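Local coordinates for probable GTPase engC (Thermotoga maritima, PDB 1U0L), which is a circularly permuted GTPase that probably hydrolyses GTP slowly and assists late maturation of the small ribosomal subunit, at residues T101-V109 with S283-E294. Residues are numbered along the deposited sequence; the frame is centred on the assembly and turned at random.
Sequences TYIIDKFLV and SRYENYVKMFYE
N287 points from helix 283-294 toward helix 101-109, and its amide ND2 donates to two acceptors there. One is T101 OG1, 3.0 Å from N287 ND2 and close to the amide plane. The other is D105 OD2, also 3.0 Å from N287 ND2, met on the anti side of the carboxylate and tilted out of both planes. The two bonds fix the rotation of the buried amide. Its OD1 lies at the edge of the Y102 ring.

D105 fits as a knob among S283, R284, N287 and M291. R284 NH1 forms a salt bridge with D105 OD1, though the hydrogen bond within it is weak, and the guanidinium is nearly perpendicular to the carboxylate; Y143 OH also bonds to OD1, and E250 pairs with R284 NE. M291 is the reciprocal knob, among Y102, D105, K106 and V109. Its chain bends at chi3 (-90°), and M291 CE lies 4.0 Å from D105 CB, with L244 packed nearby. This is the tight side.

The other side is more open and charged. Y102 CG is anti to the backbone N (chi1 173°), which sets the ring as a knob among N287, K290, M291 and E294. K290 NZ stands over a ring face, 4.8 Å from the centroid. K106 NZ donates to Y102 OH at 2.7 Å and makes a long salt bridge to E294, which also pairs with K290. With an alanine at Y102, K290 would probably lose its ring and K106 its hydroxyl acceptor, and a gap would open beside M291.

The helices cross at -69°, joining the GTPase domain to the C-terminal zinc-binding part, with the zinc about 14 Å from the R284 side chain. The chemistry implies a junction with a buried polar core of N287, D105 and R284, and a charged network of K106, K290 and E294 on its more exposed side.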
loop_
_atom_site.group_PDB
_atom_site.type_symbol
_atom_site.label_atom_id
_atom_site.label_comp_id
_atom_site.label_asym_id
_atom_site.label_seq_id
_atom_site.Cartn_x
_atom_site.Cartn_y
_atom_site.Cartn_z
ATOM N N THR A 101 -15.511 -7.605 2.718
ATOM C CA THR A 101 -15.231 -6.895 1.475
ATOM C C THR A 101 -15.159 -5.405 1.779
ATOM O O THR A 101 -14.409 -4.670 1.141
ATOM C CB THR A 101 -16.323 -7.125 0.409
ATOM O OG1 THR A 101 -17.581 -6.656 0.910
ATOM C CG2 THR A 101 -16.421 -8.603 0.047
ATOM N N TYR A 102 -15.936 -4.958 2.762
ATOM C CA TYR A 102 -15.931 -3.546 3.129
ATOM C C TYR A 102 -14.528 -3.079 3.524
ATOM O O TYR A 102 -14.051 -2.051 3.040
ATOM C CB TYR A 102 -16.902 -3.283 4.280
ATOM C CG TYR A 102 -16.813 -1.875 4.817
ATOM C CD1 TYR A 102 -17.462 -0.822 4.174
ATOM C CD2 TYR A 102 -16.053 -1.592 5.947
ATOM C CE1 TYR A 102 -17.358 0.483 4.644
ATOM C CE2 TYR A 102 -15.935 -0.295 6.428
ATOM C CZ TYR A 102 -16.591 0.737 5.775
ATOM O OH TYR A 102 -16.487 2.029 6.249
ATOM N N ILE A 103 -13.877 -3.828 4.414
ATOM C CA ILE A 103 -12.523 -3.486 4.834
ATOM C C ILE A 103 -11.614 -3.535 3.619
ATOM O O ILE A 103 -10.799 -2.641 3.418
ATOM C CB ILE A 103 -11.988 -4.462 5.922
ATOM C CG1 ILE A 103 -12.283 -3.888 7.309
ATOM C CG2 ILE A 103 -10.483 -4.696 5.750
ATOM C CD1 ILE A 103 -13.743 -3.684 7.568
ATOM N N ILE A 104 -11.772 -4.574 2.803
ATOM C CA ILE A 104 -10.970 -4.721 1.592
ATOM C C ILE A 104 -11.088 -3.512 0.656
ATOM O O ILE A 104 -10.084 -3.032 0.121
ATOM C CB ILE A 104 -11.374 -5.962 0.776
ATOM C CG1 ILE A 104 -11.085 -7.239 1.549
ATOM C CG2 ILE A 104 -10.596 -5.997 -0.515
ATOM C CD1 ILE A 104 -11.413 -8.488 0.773
ATOM N N ASP A 105 -12.308 -3.024 0.452
ATOM C CA ASP A 105 -12.510 -1.890 -0.439
ATOM C C ASP A 105 -12.009 -0.578 0.148
ATOM O O ASP A 105 -11.632 0.339 -0.589
ATOM C CB ASP A 105 -13.989 -1.775 -0.838
ATOM C CG ASP A 105 -14.446 -2.954 -1.672
ATOM O OD1 ASP A 105 -13.575 -3.582 -2.335
ATOM O OD2 ASP A 105 -15.665 -3.249 -1.673
ATOM N N LYS A 106 -11.993 -0.488 1.474
ATOM C CA LYS A 106 -11.504 0.725 2.110
ATOM C C LYS A 106 -9.993 0.756 1.899
ATOM O O LYS A 106 -9.398 1.815 1.658
ATOM C CB LYS A 106 -11.853 0.727 3.589
ATOM C CG LYS A 106 -11.216 1.849 4.348
ATOM C CD LYS A 106 -11.979 2.190 5.589
ATOM C CE LYS A 106 -13.328 2.784 5.230
ATOM N NZ LYS A 106 -14.044 3.248 6.462
ATOM N N PHE A 107 -9.379 -0.422 1.963
ATOM C CA PHE A 107 -7.945 -0.539 1.748
ATOM C C PHE A 107 -7.608 -0.157 0.314
ATOM O O PHE A 107 -6.682 0.632 0.076
ATOM C CB PHE A 107 -7.478 -1.963 2.035
ATOM C CG PHE A 107 -6.997 -2.154 3.429
ATOM C CD1 PHE A 107 -7.386 -3.264 4.169
ATOM C CD2 PHE A 107 -6.149 -1.218 4.015
ATOM C CE1 PHE A 107 -6.938 -3.440 5.483
ATOM C CE2 PHE A 107 -5.692 -1.379 5.328
ATOM C CZ PHE A 107 -6.090 -2.497 6.067
ATOM N N LEU A 108 -8.364 -0.715 -0.635
ATOM C CA LEU A 108 -8.155 -0.416 -2.046
ATOM C C LEU A 108 -8.375 1.075 -2.300
ATOM O O LEU A 108 -7.592 1.702 -3.006
ATOM C CB LEU A 108 -9.099 -1.253 -2.915
ATOM C CG LEU A 108 -8.815 -2.757 -2.905
ATOM C CD1 LEU A 108 -9.936 -3.501 -3.605
ATOM C CD2 LEU A 108 -7.480 -3.038 -3.577
ATOM N N VAL A 109 -9.424 1.646 -1.715
ATOM C CA VAL A 109 -9.694 3.068 -1.889
ATOM C C VAL A 109 -8.447 3.851 -1.479
ATOM O O VAL A 109 -8.004 4.750 -2.194
ATOM C CB VAL A 109 -10.897 3.531 -1.035
ATOM C CG1 VAL A 109 -10.963 5.048 -1.005
ATOM C CG2 VAL A 109 -12.191 2.978 -1.615
ATOM N N SER A 283 -21.428 -5.869 -3.861
ATOM C CA SER A 283 -20.605 -5.523 -2.709
ATOM C C SER A 283 -19.864 -4.233 -2.961
ATOM O O SER A 283 -19.805 -3.361 -2.095
ATOM C CB SER A 283 -19.599 -6.634 -2.418
ATOM O OG SER A 283 -18.869 -6.968 -3.577
ATOM N N ARG A 284 -19.300 -4.110 -4.157
ATOM C CA ARG A 284 -18.560 -2.910 -4.508
ATOM C C ARG A 284 -19.452 -1.690 -4.351
ATOM O O ARG A 284 -19.159 -0.783 -3.559
ATOM C CB ARG A 284 -18.037 -3.008 -5.943
ATOM C CG ARG A 284 -16.952 -4.071 -6.123
ATOM C CD ARG A 284 -15.650 -3.687 -5.417
ATOM N NE ARG A 284 -14.978 -2.602 -6.121
ATOM C CZ ARG A 284 -13.798 -2.095 -5.783
ATOM N NH1 ARG A 284 -13.143 -2.574 -4.740
ATOM N NH2 ARG A 284 -13.269 -1.108 -6.494
ATOM N N TYR A 285 -20.551 -1.673 -5.098
ATOM C CA TYR A 285 -21.472 -0.551 -5.027
ATOM C C TYR A 285 -21.866 -0.245 -3.574
ATOM O O TYR A 285 -21.781 0.897 -3.104
ATOM C CB TYR A 285 -22.740 -0.844 -5.834
ATOM C CG TYR A 285 -23.660 0.344 -5.837
ATOM C CD1 TYR A 285 -23.338 1.481 -6.563
ATOM C CD2 TYR A 285 -24.779 0.386 -5.013
ATOM C CE1 TYR A 285 -24.093 2.635 -6.462
ATOM C CE2 TYR A 285 -25.546 1.541 -4.905
ATOM C CZ TYR A 285 -25.189 2.665 -5.630
ATOM O OH TYR A 285 -25.896 3.841 -5.495
ATOM N N GLU A 286 -22.300 -1.298 -2.887
ATOM C CA GLU A 286 -22.750 -1.249 -1.506
ATOM C C GLU A 286 -21.765 -0.551 -0.587
ATOM O O GLU A 286 -22.122 0.412 0.101
ATOM C CB GLU A 286 -22.998 -2.677 -1.022
ATOM C CG GLU A 286 -23.601 -2.797 0.353
ATOM C CD GLU A 286 -23.882 -4.238 0.715
ATOM O OE1 GLU A 286 -22.919 -5.030 0.803
ATOM O OE2 GLU A 286 -25.066 -4.581 0.904
ATOM N N ASN A 287 -20.527 -1.034 -0.583
ATOM C CA ASN A 287 -19.494 -0.464 0.266
ATOM C C ASN A 287 -19.172 0.977 -0.128
ATOM O O ASN A 287 -18.927 1.829 0.751
ATOM C CB ASN A 287 -18.245 -1.343 0.219
ATOM C CG ASN A 287 -18.488 -2.720 0.804
ATOM O OD1 ASN A 287 -19.034 -2.843 1.896
ATOM N ND2 ASN A 287 -18.080 -3.765 0.082
ATOM N N TYR A 288 -19.178 1.253 -1.440
ATOM C CA TYR A 288 -18.907 2.601 -1.926
ATOM C C TYR A 288 -19.966 3.574 -1.383
ATOM O O TYR A 288 -19.636 4.660 -0.903
ATOM C CB TYR A 288 -18.910 2.653 -3.454
ATOM C CG TYR A 288 -19.095 4.068 -3.957
ATOM C CD1 TYR A 288 -18.158 5.066 -3.661
ATOM C CD2 TYR A 288 -20.266 4.440 -4.621
ATOM C CE1 TYR A 288 -18.391 6.391 -3.999
ATOM C CE2 TYR A 288 -20.511 5.761 -4.965
ATOM C CZ TYR A 288 -19.574 6.733 -4.650
ATOM O OH TYR A 288 -19.844 8.047 -4.961
ATOM N N VAL A 289 -21.238 3.192 -1.463
ATOM C CA VAL A 289 -22.306 4.048 -0.954
ATOM C C VAL A 289 -22.178 4.246 0.559
ATOM O O VAL A 289 -22.342 5.362 1.054
ATOM C CB VAL A 289 -23.694 3.459 -1.270
ATOM C CG1 VAL A 289 -24.775 4.281 -0.594
ATOM C CG2 VAL A 289 -23.906 3.435 -2.772
ATOM N N LYS A 290 -21.887 3.161 1.283
ATOM C CA LYS A 290 -21.698 3.213 2.732
ATOM C C LYS A 290 -20.601 4.227 3.026
ATOM O O LYS A 290 -20.768 5.136 3.843
ATOM C CB LYS A 290 -21.272 1.844 3.258
ATOM C CG LYS A 290 -20.895 1.820 4.738
ATOM C CD LYS A 290 -22.107 1.919 5.660
ATOM C CE LYS A 290 -21.688 1.891 7.126
ATOM N NZ LYS A 290 -20.809 0.724 7.430
ATOM N N MET A 291 -19.470 4.067 2.342
ATOM C CA MET A 291 -18.349 4.984 2.517
ATOM C C MET A 291 -18.749 6.405 2.136
ATOM O O MET A 291 -18.402 7.358 2.829
ATOM C CB MET A 291 -17.142 4.523 1.689
ATOM C CG MET A 291 -16.204 3.604 2.470
ATOM S SD MET A 291 -14.651 3.170 1.677
ATOM C CE MET A 291 -15.148 1.696 0.815
ATOM N N PHE A 292 -19.488 6.537 1.039
ATOM C CA PHE A 292 -19.940 7.839 0.583
ATOM C C PHE A 292 -20.598 8.565 1.751
ATOM O O PHE A 292 -20.109 9.599 2.218
ATOM C CB PHE A 292 -20.948 7.688 -0.563
ATOM C CG PHE A 292 -21.408 8.997 -1.136
ATOM C CD1 PHE A 292 -20.659 9.644 -2.104
ATOM C CD2 PHE A 292 -22.546 9.627 -0.643
ATOM C CE1 PHE A 292 -21.030 10.912 -2.572
ATOM C CE2 PHE A 292 -22.925 10.895 -1.101
ATOM C CZ PHE A 292 -22.163 11.536 -2.067
ATOM N N TYR A 293 -21.707 8.012 2.231
ATOM C CA TYR A 293 -22.437 8.611 3.340
ATOM C C TYR A 293 -21.573 8.854 4.598
ATOM O O TYR A 293 -21.773 9.839 5.328
ATOM C CB TYR A 293 -23.660 7.742 3.648
ATOM C CG TYR A 293 -24.793 7.935 2.650
ATOM C CD1 TYR A 293 -25.676 6.895 2.347
ATOM C CD2 TYR A 293 -24.989 9.164 2.013
ATOM C CE1 TYR A 293 -26.716 7.069 1.433
ATOM C CE2 TYR A 293 -26.029 9.351 1.100
ATOM C CZ TYR A 293 -26.884 8.298 0.813
ATOM O OH TYR A 293 -27.892 8.481 -0.108
ATOM N N GLU A 294 -20.611 7.964 4.835
ATOM C CA GLU A 294 -19.711 8.092 5.974
ATOM C C GLU A 294 -18.865 9.349 5.853
ATOM O O GLU A 294 -18.505 9.959 6.857
ATOM C CB GLU A 294 -18.794 6.880 6.067
ATOM C CG GLU A 294 -19.348 5.758 6.910
ATOM C CD GLU A 294 -18.498 4.507 6.856
ATOM O OE1 GLU A 294 -17.255 4.616 6.957
ATOM O OE2 GLU A 294 -19.074 3.410 6.720
#